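Transcription activator HlyU (Vibrio vulnificus, PDB 3JTH) probably binds DNA as a homodimeric winged helix-turn-helix regulator of the ArsR family and activates transcription of virulence genes such as the rtxA toxin gene. Local coordinates at residues 24-29 / 86-91; 66-71 / 75-80. All blocks are in the same frame, centred on the assembly; numbering follows the deposited sequence.

Contact 1: 24-29 / 86-91; sequences RRLQIL and AMIKLL
The helical segments 24-29 and 86-91, where Leu26 and Leu29 face Ile88 and Leu91, cross almost at a right angle (88° between their N-to-C directions), and their axes come no nearer than 11.1 Å. At that spacing the backbones stay apart, the nearest CA atoms being those of Leu29 and Ile88 at 7.1 Å, and the gap is bridged by the ends of aliphatic side chains. Ile88 does most of the bridging. Its CG1 branch lies anti to the carbonyl carbon (chi1 -75°) and carries CD1 into the angle between two leucines, 3.7 Å from Leu29 CB and equally 3.7 Å from Leu26 CD1. Leu26 and Ile88 run past each other from opposite sides, their end methyls side by side. Leu91 comes in across Leu26 at about a right angle and sets its CD2 3.9 Å from Leu26 CD1. Leu29 offers the base of its side chain to Ile88, which leaves its branched end for other partners. All four residues are buried, and the contact is wholly apolar. Met20 of helix 2-20 touches both Leu26 and Ile88, while Ala13 of the second subunit packs on Leu26. Such a small hydrophobic junction between a core helix of the DNA-binding domain and the C-terminal helix, which takes part in the dimer interface, fits the ArsR-type winged helix-turn-helix fold.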
loop_
_atom_site.group_PDB
_atom_site.type_symbol
_atom_site.label_atom_id
_atom_site.label_comp_id
_atom_site.label_asym_id
_atom_site.label_seq_id
_atom_site.Cartn_x
_atom_site.Cartn_y
_atom_site.Cartn_z
ATOM N N ARG A 24 -12.290 2.333 5.042
ATOM C CA ARG A 24 -12.724 3.666 5.430
ATOM C C ARG A 24 -11.614 4.706 5.467
ATOM O O ARG A 24 -11.833 5.857 5.097
ATOM C CB ARG A 24 -13.461 3.611 6.770
ATOM C CG ARG A 24 -14.804 2.894 6.687
ATOM C CD ARG A 24 -15.651 3.483 5.559
ATOM N NE ARG A 24 -17.038 3.025 5.586
ATOM C CZ ARG A 24 -17.998 3.469 4.774
ATOM N NH1 ARG A 24 -17.743 4.393 3.851
ATOM N NH2 ARG A 24 -19.228 2.987 4.891
ATOM N N ARG A 25 -10.426 4.316 5.904
ATOM C CA ARG A 25 -9.330 5.268 5.941
ATOM C C ARG A 25 -8.914 5.660 4.519
ATOM O O ARG A 25 -8.683 6.838 4.234
ATOM C CB ARG A 25 -8.123 4.685 6.670
ATOM C CG ARG A 25 -8.364 4.449 8.156
ATOM C CD ARG A 25 -7.037 4.301 8.902
ATOM N NE ARG A 25 -6.303 3.097 8.527
ATOM C CZ ARG A 25 -6.323 1.962 9.221
ATOM N NH1 ARG A 25 -7.043 1.871 10.331
ATOM N NH2 ARG A 25 -5.606 0.922 8.814
ATOM N N LEU A 26 -8.822 4.674 3.629
ATOM C CA LEU A 26 -8.413 4.963 2.259
ATOM C C LEU A 26 -9.430 5.869 1.586
ATOM O O LEU A 26 -9.072 6.820 0.895
ATOM C CB LEU A 26 -8.231 3.666 1.461
ATOM C CG LEU A 26 -7.480 3.871 0.141
ATOM C CD1 LEU A 26 -6.113 4.497 0.421
ATOM C CD2 LEU A 26 -7.312 2.553 -0.591
ATOM N N GLN A 27 -10.707 5.594 1.802
ATOM C CA GLN A 27 -11.735 6.423 1.194
ATOM C C GLN A 27 -11.555 7.865 1.653
ATOM O O GLN A 27 -11.675 8.801 0.869
ATOM C CB GLN A 27 -13.122 5.903 1.574
ATOM C CG GLN A 27 -13.413 4.520 1.011
ATOM C CD GLN A 27 -14.761 3.966 1.460
ATOM O OE1 GLN A 27 -15.051 2.781 1.272
ATOM N NE2 GLN A 27 -15.587 4.819 2.051
ATOM N N ILE A 28 -11.253 8.030 2.934
ATOM C CA ILE A 28 -11.043 9.349 3.506
ATOM C C ILE A 28 -9.791 9.979 2.905
ATOM O O ILE A 28 -9.797 11.143 2.514
ATOM C CB ILE A 28 -10.877 9.269 5.034
ATOM C CG1 ILE A 28 -12.212 8.874 5.678
ATOM C CG2 ILE A 28 -10.369 10.599 5.565
ATOM C CD1 ILE A 28 -12.084 8.471 7.138
ATOM N N LEU A 29 -8.712 9.210 2.844
ATOM C CA LEU A 29 -7.474 9.728 2.281
ATOM C C LEU A 29 -7.673 10.135 0.818
ATOM O O LEU A 29 -7.187 11.181 0.387
ATOM C CB LEU A 29 -6.384 8.668 2.390
ATOM C CG LEU A 29 -5.900 8.409 3.823
ATOM C CD1 LEU A 29 -5.035 7.159 3.854
ATOM C CD2 LEU A 29 -5.142 9.628 4.328
ATOM N N ALA A 86 1.507 11.170 -2.464
ATOM C CA ALA A 86 1.959 10.551 -3.706
ATOM C C ALA A 86 1.257 9.214 -3.984
ATOM O O ALA A 86 0.798 8.964 -5.100
ATOM C CB ALA A 86 3.470 10.354 -3.658
HETATM N N MSE A 87 1.179 8.351 -2.978
HETATM C CA MSE A 87 0.506 7.064 -3.142
HETATM C C MSE A 87 -0.962 7.310 -3.469
HETATM O O MSE A 87 -1.544 6.619 -4.306
HETATM C CB MSE A 87 0.610 6.224 -1.865
HETATM C CG MSE A 87 1.913 5.443 -1.721
HETATM SE SE MSE A 87 2.171 4.067 -3.080
HETATM C CE MSE A 87 0.323 3.645 -3.468
ATOM N N ILE A 88 -1.556 8.302 -2.815
ATOM C CA ILE A 88 -2.950 8.618 -3.073
ATOM C C ILE A 88 -3.098 9.138 -4.498
ATOM O O ILE A 88 -4.019 8.745 -5.208
ATOM C CB ILE A 88 -3.500 9.653 -2.050
ATOM C CG1 ILE A 88 -3.735 8.964 -0.698
ATOM C CG2 ILE A 88 -4.815 10.248 -2.531
ATOM C CD1 ILE A 88 -4.725 7.776 -0.753
ATOM N N LYS A 89 -2.185 10.009 -4.918
ATOM C CA LYS A 89 -2.236 10.545 -6.274
ATOM C C LYS A 89 -2.176 9.394 -7.284
ATOM O O LYS A 89 -2.895 9.398 -8.277
ATOM C CB LYS A 89 -1.068 11.524 -6.496
ATOM C CG LYS A 89 -1.096 12.301 -7.808
ATOM C CD LYS A 89 -0.116 13.481 -7.767
ATOM C CE LYS A 89 -0.166 14.344 -9.034
ATOM N NZ LYS A 89 0.700 13.847 -10.145
ATOM N N LEU A 90 -1.317 8.411 -7.029
ATOM C CA LEU A 90 -1.181 7.274 -7.929
ATOM C C LEU A 90 -2.420 6.380 -7.902
ATOM O O LEU A 90 -2.875 5.898 -8.942
ATOM C CB LEU A 90 0.048 6.443 -7.558
ATOM C CG LEU A 90 0.179 5.112 -8.303
ATOM C CD1 LEU A 90 0.461 5.389 -9.768
ATOM C CD2 LEU A 90 1.296 4.269 -7.689
ATOM N N LEU A 91 -2.957 6.142 -6.711
ATOM C CA LEU A 91 -4.156 5.319 -6.589
ATOM C C LEU A 91 -5.290 5.986 -7.389
ATOM O O LEU A 91 -6.111 5.311 -8.009
ATOM C CB LEU A 91 -4.543 5.177 -5.115
ATOM C CG LEU A 91 -4.440 3.800 -4.433
ATOM C CD1 LEU A 91 -3.360 2.927 -5.065
ATOM C CD2 LEU A 91 -4.160 4.009 -2.945
#

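Contact 2: 66-71 / 75-80; sequences VTTRKE and VYYTLK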
loop_
_atom_site.group_PDB
_atom_site.type_symbol
_atom_site.label_atom_id
_atom_site.label_comp_id
_atom_site.label_asym_id
_atom_site.label_seq_id
_atom_site.Cartn_x
_atom_site.Cartn_y
_atom_site.Cartn_z
ATOM N N VAL A 66 -2.986 12.884 8.128
ATOM C CA VAL A 66 -3.913 13.981 7.886
ATOM C C VAL A 66 -3.716 15.053 8.943
ATOM O O VAL A 66 -3.322 14.747 10.064
ATOM C CB VAL A 66 -5.380 13.485 7.946
ATOM C CG1 VAL A 66 -6.341 14.660 7.901
ATOM C CG2 VAL A 66 -5.654 12.540 6.784
ATOM N N THR A 67 -3.968 16.310 8.581
ATOM C CA THR A 67 -3.833 17.419 9.520
ATOM C C THR A 67 -5.122 18.217 9.523
ATOM O O THR A 67 -6.041 17.926 8.761
ATOM C CB THR A 67 -2.690 18.382 9.145
ATOM O OG1 THR A 67 -1.734 17.705 8.327
ATOM C CG2 THR A 67 -1.989 18.861 10.398
ATOM N N THR A 68 -5.190 19.232 10.373
ATOM C CA THR A 68 -6.387 20.052 10.455
ATOM C C THR A 68 -6.073 21.531 10.298
ATOM O O THR A 68 -4.904 21.939 10.333
ATOM C CB THR A 68 -7.114 19.843 11.800
ATOM O OG1 THR A 68 -6.206 20.095 12.877
ATOM C CG2 THR A 68 -7.628 18.418 11.915
ATOM N N ARG A 69 -7.136 22.313 10.121
ATOM C CA ARG A 69 -7.083 23.767 9.953
ATOM C C ARG A 69 -8.471 24.247 10.392
ATOM O O ARG A 69 -9.457 24.044 9.681
ATOM C CB ARG A 69 -6.826 24.111 8.480
ATOM C CG ARG A 69 -6.419 25.553 8.203
ATOM C CD ARG A 69 -7.530 26.327 7.507
ATOM N NE ARG A 69 -8.316 27.136 8.436
ATOM C CZ ARG A 69 -7.861 28.232 9.039
ATOM N NH1 ARG A 69 -6.623 28.654 8.811
ATOM N NH2 ARG A 69 -8.640 28.908 9.872
ATOM N N LYS A 70 -8.538 24.864 11.571
ATOM C CA LYS A 70 -9.794 25.340 12.165
ATOM C C LYS A 70 -10.524 26.488 11.460
ATOM O O LYS A 70 -10.068 26.978 10.427
ATOM C CB LYS A 70 -9.551 25.734 13.624
ATOM C CG LYS A 70 -10.192 24.805 14.652
ATOM C CD LYS A 70 -9.200 23.825 15.281
ATOM C CE LYS A 70 -8.780 22.714 14.329
ATOM N NZ LYS A 70 -8.046 21.634 15.056
ATOM N N GLU A 71 -11.663 26.900 12.032
ATOM C CA GLU A 71 -12.481 27.995 11.484
ATOM C C GLU A 71 -13.884 28.102 12.104
ATOM O O GLU A 71 -14.764 27.306 11.781
ATOM C CB GLU A 71 -12.647 27.827 9.974
ATOM C CG GLU A 71 -12.972 29.114 9.248
ATOM C CD GLU A 71 -11.735 29.943 8.978
ATOM O OE1 GLU A 71 -10.807 29.415 8.326
ATOM O OE2 GLU A 71 -11.688 31.113 9.413
ATOM N N VAL A 75 -13.769 22.814 11.367
ATOM C CA VAL A 75 -12.426 22.318 11.089
ATOM C C VAL A 75 -12.305 21.673 9.706
ATOM O O VAL A 75 -13.230 21.012 9.227
ATOM C CB VAL A 75 -12.006 21.280 12.159
ATOM C CG1 VAL A 75 -10.665 20.660 11.805
ATOM C CG2 VAL A 75 -11.952 21.947 13.528
ATOM N N TYR A 76 -11.163 21.875 9.060
ATOM C CA TYR A 76 -10.926 21.289 7.745
ATOM C C TYR A 76 -9.762 20.318 7.804
ATOM O O TYR A 76 -8.707 20.622 8.376
ATOM C CB TYR A 76 -10.621 22.375 6.710
ATOM C CG TYR A 76 -11.784 23.277 6.401
ATOM C CD1 TYR A 76 -12.786 22.882 5.515
ATOM C CD2 TYR A 76 -11.890 24.533 6.999
ATOM C CE1 TYR A 76 -13.870 23.721 5.230
ATOM C CE2 TYR A 76 -12.967 25.378 6.725
ATOM C CZ TYR A 76 -13.954 24.966 5.838
ATOM O OH TYR A 76 -15.012 25.805 5.565
ATOM N N TYR A 77 -9.957 19.148 7.207
ATOM C CA TYR A 77 -8.927 18.138 7.172
ATOM C C TYR A 77 -8.258 18.127 5.809
ATOM O O TYR A 77 -8.885 18.446 4.794
ATOM C CB TYR A 77 -9.530 16.763 7.481
ATOM C CG TYR A 77 -10.137 16.701 8.857
ATOM C CD1 TYR A 77 -11.388 17.260 9.113
ATOM C CD2 TYR A 77 -9.434 16.139 9.923
ATOM C CE1 TYR A 77 -11.924 17.266 10.391
ATOM C CE2 TYR A 77 -9.961 16.139 11.213
ATOM C CZ TYR A 77 -11.205 16.703 11.440
ATOM O OH TYR A 77 -11.732 16.713 12.710
ATOM N N THR A 78 -6.981 17.758 5.795
ATOM C CA THR A 78 -6.206 17.695 4.562
ATOM C C THR A 78 -5.095 16.671 4.755
ATOM O O THR A 78 -4.763 16.314 5.888
ATOM C CB THR A 78 -5.592 19.087 4.223
ATOM O OG1 THR A 78 -5.013 19.063 2.915
ATOM C CG2 THR A 78 -4.515 19.461 5.223
ATOM N N LEU A 79 -4.522 16.185 3.662
ATOM C CA LEU A 79 -3.448 15.206 3.778
ATOM C C LEU A 79 -2.231 15.861 4.407
ATOM O O LEU A 79 -2.059 17.071 4.314
ATOM C CB LEU A 79 -3.089 14.626 2.407
ATOM C CG LEU A 79 -4.197 13.750 1.801
ATOM C CD1 LEU A 79 -3.753 13.189 0.461
ATOM C CD2 LEU A 79 -4.512 12.602 2.754
ATOM N N LYS A 80 -1.392 15.062 5.053
ATOM C CA LYS A 80 -0.205 15.603 5.695
ATOM C C LYS A 80 1.116 15.145 5.084
ATOM O O LYS A 80 1.852 15.951 4.508
ATOM C CB LYS A 80 -0.221 15.280 7.192
ATOM C CG LYS A 80 0.972 15.842 7.968
ATOM C CD LYS A 80 0.816 15.636 9.470
ATOM C CE LYS A 80 1.951 16.305 10.242
ATOM N NZ LYS A 80 1.734 16.265 11.718
#
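Strands 66-69 and 76-79 pair antiparallel with a marked twist, their directions 146° apart, in a register that sets Val66 beside Leu79, Thr67 beside Thr78, Thr68 beside Tyr77 and Arg69 beside Tyr76. Thr67 and Thr78 form a hydrogen-bonded pair: Thr67 N reaches Thr78 O at 2.8 Å in a nearly straight bond (163° at the hydrogen), and Thr78 N returns to Thr67 O. Nearer the turn, Tyr76 N donates to Arg69 O at 2.8 Å, whereas the reverse bond from Arg69 N to Tyr76 O is weak. Tyr77 and Thr68 lie side by side on one face, with Thr68 CG2 3.3 Å from Tyr77 CE2, while Val66 CG1 meets the ring at its edge, in plane. The tyrosine CG stands anti to its carbonyl carbon (chi1 -62°), which stands the ring out from the sheet beside Thr68. This hairpin is the wing of the winged helix-turn-helix, and this face turns to helix 50-62, where Leu57 touches Tyr77 and Arg61 touches Thr68. Farther out, Val75 CG1 rests 3.6 Å from Thr68 CB, and the bent chain of Lys70 runs alongside Val75, where its NZ donates a hydrogen bond to Thr68 OG1 (3.2 Å). Arg69 and Glu71 form a salt bridge, though Arg69, Lys70 and Glu71 are poorly ordered. At the base of the hairpin, the aliphatic chain of Lys80 crosses Thr67 at about a right angle, its CB 3.1 Å from Thr67 OG1.

In the fold
The centres of the two contacts lie about 16 Å apart, contact 1 close to the middle of the chain and contact 2 towards its surface. Along the sequence contact 2 is nested within contact 1: helix 23-31 comes first, the hairpin follows helix 50-62, and strand 76-79 leads directly into helix 82-94. Leu29 joins the two sites, since its CD2 packs 3.4 Å from Leu79 CD2 and 3.8 Å from Val66 CG2 at the base of the hairpin. Through Leu29 apolar packing passes from the base of the wing to the C-terminal helix, where Met87 and Leu90 meet their counterparts in the second subunit, linking the probable DNA-binding elements to the dimer interface.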